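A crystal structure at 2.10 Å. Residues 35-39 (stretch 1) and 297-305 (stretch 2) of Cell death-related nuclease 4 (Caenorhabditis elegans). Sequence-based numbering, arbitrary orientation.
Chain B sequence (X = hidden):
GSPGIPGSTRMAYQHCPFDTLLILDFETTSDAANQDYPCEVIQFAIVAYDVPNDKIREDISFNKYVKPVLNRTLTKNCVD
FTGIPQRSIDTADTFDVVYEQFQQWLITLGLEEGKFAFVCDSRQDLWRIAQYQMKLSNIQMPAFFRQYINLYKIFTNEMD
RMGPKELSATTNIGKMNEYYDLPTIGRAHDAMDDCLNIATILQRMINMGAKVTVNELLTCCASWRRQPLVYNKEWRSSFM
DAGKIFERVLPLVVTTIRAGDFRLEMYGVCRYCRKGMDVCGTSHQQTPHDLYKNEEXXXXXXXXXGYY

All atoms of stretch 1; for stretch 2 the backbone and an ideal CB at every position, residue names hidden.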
# COMPACT_ATOMS: atom_id res chain seq x y z
N GLN B 35 -1.54 1.66 -12.22
CA GLN B 35 -0.24 2.11 -12.71
C GLN B 35 0.16 3.45 -12.09
O GLN B 35 1.34 3.82 -12.13
CB GLN B 35 -0.26 2.23 -14.24
CG GLN B 35 -0.36 0.90 -14.96
CD GLN B 35 0.81 -0.02 -14.65
OE1 GLN B 35 1.97 0.40 -14.68
NE2 GLN B 35 0.51 -1.28 -14.35
N ASP B 36 -0.80 4.16 -11.52
CA ASP B 36 -0.49 5.41 -10.83
C ASP B 36 0.00 5.08 -9.43
O ASP B 36 -0.64 5.40 -8.43
CB ASP B 36 -1.72 6.33 -10.78
CG ASP B 36 -1.36 7.77 -10.45
OD1 ASP B 36 -0.18 8.03 -10.12
OD2 ASP B 36 -2.25 8.64 -10.53
N TYR B 37 1.16 4.42 -9.38
CA TYR B 37 1.68 3.86 -8.14
C TYR B 37 3.14 4.28 -7.94
O TYR B 37 3.94 4.16 -8.87
CB TYR B 37 1.57 2.34 -8.17
CG TYR B 37 1.71 1.67 -6.82
CD1 TYR B 37 2.96 1.28 -6.35
CD2 TYR B 37 0.60 1.41 -6.03
CE1 TYR B 37 3.09 0.67 -5.12
CE2 TYR B 37 0.73 0.80 -4.81
CZ TYR B 37 1.97 0.43 -4.35
OH TYR B 37 2.10 -0.19 -3.13
N PRO B 38 3.49 4.77 -6.74
CA PRO B 38 4.87 5.21 -6.47
C PRO B 38 5.79 4.04 -6.15
O PRO B 38 6.16 3.84 -4.99
CB PRO B 38 4.69 6.14 -5.27
CG PRO B 38 3.57 5.53 -4.52
CD PRO B 38 2.63 4.96 -5.56
N CYS B 39 6.17 3.28 -7.17
CA CYS B 39 6.98 2.08 -7.01
C CYS B 39 8.28 2.36 -6.25
O CYS B 39 9.08 3.20 -6.65
CB CYS B 39 7.31 1.48 -8.38
SG CYS B 39 5.86 0.98 -9.33
N UNK B 297 -7.87 15.42 -11.67
CA UNK B 297 -7.27 14.15 -12.06
C UNK B 297 -5.75 14.22 -11.92
O UNK B 297 -5.02 14.22 -12.91
CB UNK B 297 -7.66 13.79 -13.49
N UNK B 298 -5.25 14.30 -10.67
CA UNK B 298 -3.81 14.45 -10.43
C UNK B 298 -3.03 13.16 -10.66
O UNK B 298 -3.57 12.07 -10.46
CB UNK B 298 -3.57 14.94 -9.00
N UNK B 299 -1.78 13.29 -11.08
CA UNK B 299 -0.87 12.15 -11.20
C UNK B 299 -0.26 11.86 -9.84
O UNK B 299 0.65 12.57 -9.40
CB UNK B 299 0.22 12.42 -12.24
N UNK B 300 -0.76 10.83 -9.17
CA UNK B 300 -0.37 10.55 -7.79
C UNK B 300 1.13 10.32 -7.64
O UNK B 300 1.76 10.90 -6.75
CB UNK B 300 -1.13 9.33 -7.27
N UNK B 301 1.71 9.48 -8.49
CA UNK B 301 3.11 9.10 -8.34
C UNK B 301 4.03 10.28 -8.62
O UNK B 301 5.14 10.35 -8.09
CB UNK B 301 3.45 7.93 -9.27
N UNK B 302 3.57 11.21 -9.45
CA UNK B 302 4.34 12.42 -9.71
C UNK B 302 4.24 13.37 -8.52
O UNK B 302 5.23 13.96 -8.10
CB UNK B 302 3.85 13.11 -10.99
N UNK B 303 3.03 13.48 -7.98
CA UNK B 303 2.76 14.39 -6.87
C UNK B 303 3.53 14.00 -5.61
O UNK B 303 4.11 14.85 -4.95
CB UNK B 303 1.26 14.42 -6.57
N UNK B 304 3.52 12.71 -5.29
CA UNK B 304 4.13 12.24 -4.05
C UNK B 304 5.66 12.22 -4.13
O UNK B 304 6.33 12.30 -3.11
CB UNK B 304 3.61 10.84 -3.71
N UNK B 305 6.19 12.11 -5.34
CA UNK B 305 7.64 12.14 -5.54
C UNK B 305 8.16 13.58 -5.59
O UNK B 305 9.36 13.81 -5.51
CB UNK B 305 8.01 11.40 -6.83

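Stretch 1 is irregular, and it offers the backbone of stretch 2 one strong feature: the carboxylate of Asp 36, which lies at the first turn of a helix. Position 297 has nothing of stretch 1 within 5.5 Å of its ideal CB, so stretch 1 sets no preference; it is Asp 297. At 298 the CB again meets nothing, but phi of -75° and psi of 150° fit a proline, among many others. Pro 298 occupies it, just ahead of the helix.

Position 299 precedes the helix, at the N-cap. Serine, threonine, aspartate or asparagine are common there because their side chains can accept bonds from free amides of the first turn. Here, however, the Asp 36 carboxylate already lies at those amides, so an apolar residue is equally acceptable. The residue is Ile 299, whose CG2 lies 4.1 Å from Asp 36 OD1.

At 300 the CB points toward stretch 1 and sits tightly, 3.3 Å from Asp 36 OD1. The backbone amide is the main partner: N of this residue donates to Asp 36 OD2 at 3.0 Å, a bond open to any residue but proline. A side chain can run past Asp 36 and Pro 38, where a flat or slender group, polar or apolar, could fit. His 300, with chi1 at t, brings its CD2 to 3.8 Å from Pro 38 CD, while Asp 36 O lies at the edge of the imidazole.

Position 301 also points toward stretch 1, its ideal CB 3.7 Å from Asp 36 OD1 and 3.8 Å from Tyr 37 O. Its amide must be free to donate, which excludes proline, and an acidic side chain would be poorly placed beside the carboxylate; apolar or aromatic groups are reasonable. Phe 301 donates from N to Asp 36 OD1 at 2.9 Å. With chi1 at p, its ring presents an edge to the carboxylate, CD2 standing 3.3 Å from Asp 36 OD1, a favourable arrangement because ring hydrogens carry slight positive charge.

Positions 302 and 303 have no neighbour in stretch 1 near their CB atoms, and their helical angles admit many residues; they are Ala 302 and Lys 303.

At 304 the CB points toward stretch 1, 5.1 Å from Pro 38 CB, leaving room for a medium aliphatic such as valine, leucine or isoleucine. Ile 304 fills the gap, CG2 packing 3.7 Å from Pro 38 CB. Position 305 points toward stretch 1 but remains beyond contact; it is Ala 305.

Stretch 2, residues 297-305: DPIHFAKIA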
# COMPACT_ATOMS: atom_id res chain seq x y z
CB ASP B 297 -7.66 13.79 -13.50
CG ASP B 297 -7.24 12.39 -13.89
OD1 ASP B 297 -7.17 11.51 -13.00
OD2 ASP B 297 -6.97 12.16 -15.08
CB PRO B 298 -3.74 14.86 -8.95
CG PRO B 298 -5.15 15.08 -8.50
CD PRO B 298 -6.01 14.26 -9.41
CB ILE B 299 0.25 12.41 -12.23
CG1 ILE B 299 -0.32 12.97 -13.54
CG2 ILE B 299 1.04 11.14 -12.48
CD1 ILE B 299 -1.24 12.02 -14.28
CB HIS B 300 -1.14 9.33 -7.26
CG HIS B 300 -0.61 8.81 -5.96
ND1 HIS B 300 -0.64 9.54 -4.79
CD2 HIS B 300 -0.05 7.62 -5.64
CE1 HIS B 300 -0.11 8.83 -3.81
NE2 HIS B 300 0.25 7.66 -4.30
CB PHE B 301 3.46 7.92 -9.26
CG PHE B 301 3.75 8.31 -10.69
CD1 PHE B 301 5.02 8.73 -11.06
CD2 PHE B 301 2.77 8.23 -11.66
CE1 PHE B 301 5.29 9.08 -12.37
CE2 PHE B 301 3.04 8.58 -12.97
CZ PHE B 301 4.30 9.00 -13.33
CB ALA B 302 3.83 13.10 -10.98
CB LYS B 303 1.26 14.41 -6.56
CG LYS B 303 0.79 15.65 -5.82
CD LYS B 303 0.78 16.87 -6.73
CE LYS B 303 0.10 18.06 -6.08
NZ LYS B 303 0.02 19.22 -7.01
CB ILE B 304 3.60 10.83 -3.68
CG1 ILE B 304 3.84 10.55 -2.19
CG2 ILE B 304 4.24 9.75 -4.55
CD1 ILE B 304 3.13 9.32 -1.67
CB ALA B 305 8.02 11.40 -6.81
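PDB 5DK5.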